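Local structure of secreted protein (Streptomyces lividans TK24, 5LXZ) at residues 343-348 with 380-385; 353-358 with 366-371. The protein is a copper metalloradical protein of the AA5 galactose oxidase-like family, and probably acts as a copper radical oxidase. The protein carries 1 engineered substitution. All blocks are in the same frame, centred on the assembly; numbering follows the deposited sequence.

Interaction 1 of 2, residues 343-348 with 380-385; sequences MSDANM and SEKTRI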
# COMPACT_ATOMS: atom_id res chain seq x y z
N MET A 343 2.20 -10.10 -17.93
CA MET A 343 2.50 -10.32 -16.53
C MET A 343 2.66 -11.82 -16.17
O MET A 343 1.68 -12.56 -16.22
CB MET A 343 1.42 -9.70 -15.64
CG MET A 343 1.62 -9.96 -14.15
SD MET A 343 2.99 -9.09 -13.39
CE MET A 343 2.31 -7.41 -13.35
N SER A 344 3.86 -12.20 -15.78
CA SER A 344 4.09 -13.51 -15.19
C SER A 344 3.48 -13.58 -13.83
O SER A 344 3.43 -12.57 -13.12
CB SER A 344 5.54 -13.82 -15.09
OG SER A 344 6.07 -14.01 -16.39
N ASP A 345 3.02 -14.76 -13.39
CA ASP A 345 2.45 -14.89 -12.01
C ASP A 345 1.33 -13.87 -11.83
O ASP A 345 1.26 -13.18 -10.82
CB ASP A 345 3.52 -14.80 -10.91
CG ASP A 345 4.48 -15.98 -10.96
OD1 ASP A 345 4.05 -17.02 -11.53
OD2 ASP A 345 5.56 -15.87 -10.38
N ALA A 346 0.45 -13.78 -12.84
CA ALA A 346 -0.67 -12.85 -12.76
C ALA A 346 -1.69 -13.28 -11.71
O ALA A 346 -2.52 -12.48 -11.26
CB ALA A 346 -1.31 -12.72 -14.11
N ASN A 347 -1.58 -14.54 -11.27
CA ASN A 347 -2.32 -15.08 -10.17
C ASN A 347 -1.69 -14.86 -8.79
O ASN A 347 -2.18 -15.37 -7.79
CB ASN A 347 -2.55 -16.58 -10.42
CG ASN A 347 -1.26 -17.39 -10.52
OD1 ASN A 347 -0.20 -16.89 -10.88
ND2 ASN A 347 -1.37 -18.67 -10.18
N MET A 348 -0.58 -14.10 -8.76
CA MET A 348 0.21 -13.83 -7.53
C MET A 348 0.54 -12.36 -7.48
O MET A 348 1.71 -12.00 -7.35
CB MET A 348 1.47 -14.67 -7.47
CG MET A 348 1.18 -16.13 -7.63
SD MET A 348 2.71 -17.08 -7.38
CE MET A 348 2.45 -18.49 -8.43
N SER A 380 5.27 -15.69 -5.40
CA SER A 380 6.04 -15.44 -6.60
C SER A 380 7.47 -15.02 -6.29
O SER A 380 7.69 -14.17 -5.43
CB SER A 380 5.40 -14.31 -7.41
OG SER A 380 6.13 -14.05 -8.58
N GLU A 381 8.44 -15.59 -6.98
CA GLU A 381 9.79 -15.13 -6.92
C GLU A 381 10.14 -14.14 -8.04
O GLU A 381 11.29 -13.71 -8.16
CB GLU A 381 10.78 -16.32 -6.92
CG GLU A 381 10.83 -17.04 -8.24
CD GLU A 381 11.68 -18.31 -8.16
OE1 GLU A 381 11.63 -19.03 -7.14
OE2 GLU A 381 12.39 -18.51 -9.14
N LYS A 382 9.17 -13.75 -8.87
CA LYS A 382 9.46 -12.96 -10.04
C LYS A 382 9.41 -11.47 -9.82
O LYS A 382 8.63 -10.96 -8.97
CB LYS A 382 8.55 -13.35 -11.20
CG LYS A 382 8.90 -14.77 -11.65
CD LYS A 382 8.13 -15.23 -12.87
CE LYS A 382 8.79 -16.51 -13.42
NZ LYS A 382 8.35 -16.71 -14.81
N THR A 383 10.20 -10.79 -10.63
CA THR A 383 9.98 -9.40 -10.95
C THR A 383 9.46 -9.29 -12.35
O THR A 383 9.82 -10.08 -13.23
CB THR A 383 11.21 -8.49 -10.76
OG1 THR A 383 12.22 -8.84 -11.68
CG2 THR A 383 11.71 -8.58 -9.35
N ARG A 384 8.59 -8.31 -12.57
CA ARG A 384 7.99 -8.11 -13.89
C ARG A 384 8.10 -6.63 -14.19
O ARG A 384 7.69 -5.83 -13.36
CB ARG A 384 6.56 -8.60 -13.95
CG ARG A 384 6.34 -10.03 -13.44
CD ARG A 384 6.30 -10.14 -11.92
NE ARG A 384 5.17 -10.92 -11.43
CZ ARG A 384 4.83 -10.97 -10.16
NH1 ARG A 384 5.60 -10.40 -9.25
NH2 ARG A 384 3.70 -11.56 -9.78
N ILE A 385 8.59 -6.27 -15.37
CA ILE A 385 8.90 -4.89 -15.68
C ILE A 385 8.12 -4.48 -16.91
O ILE A 385 8.18 -5.20 -17.92
CB ILE A 385 10.39 -4.70 -15.94
CG1 ILE A 385 11.19 -5.11 -14.71
CG2 ILE A 385 10.65 -3.26 -16.32
CD1 ILE A 385 12.69 -5.16 -14.90
O HOH W 1 7.51 -17.37 -9.24

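Interaction 2 of 2, residues 353-358 with 366-371; sequences NTVLLP and MVIGGG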
# COMPACT_ATOMS: atom_id res chain seq x y z
N ASN A 353 4.90 -5.81 -4.39
CA ASN A 353 5.28 -4.42 -4.37
C ASN A 353 5.37 -3.92 -5.80
O ASN A 353 5.54 -4.71 -6.75
CB ASN A 353 6.56 -4.22 -3.54
CG ASN A 353 6.58 -2.88 -2.84
OD1 ASN A 353 6.20 -1.87 -3.46
ND2 ASN A 353 6.95 -2.84 -1.60
N THR A 354 5.31 -2.60 -5.96
CA THR A 354 5.42 -1.94 -7.24
C THR A 354 6.30 -0.73 -7.07
O THR A 354 6.09 0.03 -6.11
CB THR A 354 4.07 -1.43 -7.74
OG1 THR A 354 3.09 -2.47 -7.69
CG2 THR A 354 4.18 -0.91 -9.15
N VAL A 355 7.22 -0.53 -8.00
CA VAL A 355 8.11 0.64 -8.01
C VAL A 355 8.16 1.22 -9.39
O VAL A 355 8.33 0.47 -10.36
CB VAL A 355 9.54 0.23 -7.56
CG1 VAL A 355 10.48 1.40 -7.61
CG2 VAL A 355 9.53 -0.30 -6.14
N LEU A 356 8.08 2.55 -9.45
CA LEU A 356 8.43 3.30 -10.65
C LEU A 356 9.95 3.42 -10.62
O LEU A 356 10.48 4.09 -9.74
CB LEU A 356 7.73 4.64 -10.68
CG LEU A 356 8.12 5.61 -11.78
CD1 LEU A 356 8.12 4.99 -13.15
CD2 LEU A 356 7.18 6.79 -11.72
N LEU A 357 10.63 2.66 -11.46
CA LEU A 357 12.08 2.59 -11.39
C LEU A 357 12.74 3.92 -11.65
O LEU A 357 12.21 4.74 -12.40
CB LEU A 357 12.63 1.57 -12.38
CG LEU A 357 12.20 0.14 -12.14
CD1 LEU A 357 12.64 -0.72 -13.32
CD2 LEU A 357 12.77 -0.41 -10.85
N PRO A 358 13.91 4.13 -11.04
CA PRO A 358 14.66 5.35 -11.27
C PRO A 358 15.40 5.26 -12.61
O PRO A 358 15.90 4.18 -12.93
CB PRO A 358 15.62 5.39 -10.08
CG PRO A 358 15.81 4.01 -9.66
CD PRO A 358 14.55 3.27 -10.03
N MET A 366 8.19 -1.80 -12.06
CA MET A 366 8.53 -3.15 -11.64
C MET A 366 7.59 -3.62 -10.57
O MET A 366 7.35 -2.92 -9.58
CB MET A 366 9.96 -3.21 -11.17
CG MET A 366 10.34 -4.60 -10.69
SD MET A 366 11.94 -4.67 -9.84
CE MET A 366 12.86 -4.82 -11.30
N VAL A 367 7.00 -4.80 -10.77
CA VAL A 367 6.17 -5.51 -9.83
C VAL A 367 6.99 -6.69 -9.25
O VAL A 367 7.65 -7.39 -10.02
CB VAL A 367 4.88 -5.98 -10.49
CG1 VAL A 367 4.11 -6.86 -9.56
CG2 VAL A 367 4.02 -4.82 -10.96
N ILE A 368 7.00 -6.78 -7.95
CA ILE A 368 7.93 -7.64 -7.25
C ILE A 368 7.17 -8.59 -6.34
O ILE A 368 6.44 -8.17 -5.46
CB ILE A 368 8.89 -6.80 -6.35
CG1 ILE A 368 9.55 -5.70 -7.13
CG2 ILE A 368 9.93 -7.69 -5.68
CD1 ILE A 368 10.17 -4.61 -6.30
N GLY A 369 7.38 -9.89 -6.51
CA GLY A 369 6.85 -10.88 -5.62
C GLY A 369 5.32 -10.94 -5.67
O GLY A 369 4.74 -10.69 -6.73
N GLY A 370 4.71 -11.22 -4.52
CA GLY A 370 3.29 -11.42 -4.43
C GLY A 370 2.90 -12.82 -4.08
O GLY A 370 3.73 -13.72 -4.01
N GLY A 371 1.63 -12.98 -3.79
CA GLY A 371 1.07 -14.27 -3.49
C GLY A 371 -0.29 -14.48 -4.06
O GLY A 371 -0.92 -13.59 -4.62

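Interaction 1 of 2, residues 343-348 with 380-385
In the Kelch-type beta-propeller, one four-stranded blade grips the loop that leads into its first strand, and R384 on strand 383-387 does most of the holding. Its guanidinium meets three backbone carbonyls at its edge, close to its own plane. NE gives an almost straight bond to S344 O (2.9 Å, 171° at the hydrogen), while NH2 is shared between D345 O at 3.1 Å and M348 O at 3.2 Å, both more bent. All three carbonyls receive their donor from above the peptide plane. D345 O also accepts from M348 N, closing the type I turn D345 to M348, so the arginine binds the two ends of that turn. M343, bent at chi2 and chi3, crosses the arginine chain at about a right angle and sets SD 3.5 Å from R384 CG. S380 OG, anti to its backbone N, donates to the anti lone pair of D345 OD2 at 2.6 Å. The same OG accepts from K382 N at 3.1 Å, forming an ST turn, and a water links D345 OD2 to E381 N. Farther out, R384 NH1 bonds to G369 O, so that with the carbonyls at NE and NH2 the rotation of the guanidinium is fixed. An alanine at R384 would lose every one of these side-chain bonds and would probably leave the turn loosely attached to the blade. K382 runs extended past S344, its CD 3.7 Å from S344 CB, and carries NZ to a salt bridge with D397 OD2, while D397 OD1 is hydrogen-bonded to S344 OG.

Interaction 2 of 2, residues 353-358 with 366-371
Strands 353-356 and 364-368 form an antiparallel beta hairpin, and the backbone polar groups of N353, V355, M366 and I368 that face across it are satisfied in pairs. N353 and I368 make one hydrogen-bonded pair, with I368 N to N353 O at 2.8 Å and N353 N to I368 O at 3.0 Å. V355 and M366 make the next: V355 N reaches M366 O in its carbonyl plane, and M366 N lies 2.8 Å from V355 O, nearly along its C=O axis. Between them lies the non-hydrogen-bonded pair T354 and V367, where T354 CA lies 3.2 Å from M366 O and V367 CA 3.2 Å from N353 O, both as CA-H...O contacts. T354 N turns outward and is taken by N353 OD1, on a lone pair but with a bent N-H geometry of 132°. The side-chain carboxamide of N353 is thus held at both ends, since ND2 donates to P408 O. T354 OG1 bonds to S312 OG, and lies beside V367 CG2 with the two side chains pointing the same way. Beyond the paired residues L357 crosses M366 obliquely, L357 CD2 4.0 Å from M366 CB; on the face that carries M366, V355 CG2 loosely meets I368 CD1. There V355 and I368 pack against strands 409-412 and 418-421, while M366 touches T383 and I385 within its own sheet, where 364-368 lies between outermost strand 353-356 and strand 383-387.

How the interactions relate
Both interactions belong to the same four-stranded blade, with centres 9 Å apart, and meet where strands 364-368 and 383-387 run side by side. Interaction 2 is the buried one, a regular backbone ladder backed by apolar side chains; interaction 1 is partly buried and lies farther from the centre of the chain, where an arginine gathers loop carbonyls and a serine meets a carboxylate. The glycine run after strand 364-368 joins them: G369 is the partner shared with R384, and G370 O lies 2.9 Å from S380 N, a probable hydrogen bond. Backbone thus pairs with backbone in interaction 2, whereas side chains do most of the bonding in interaction 1.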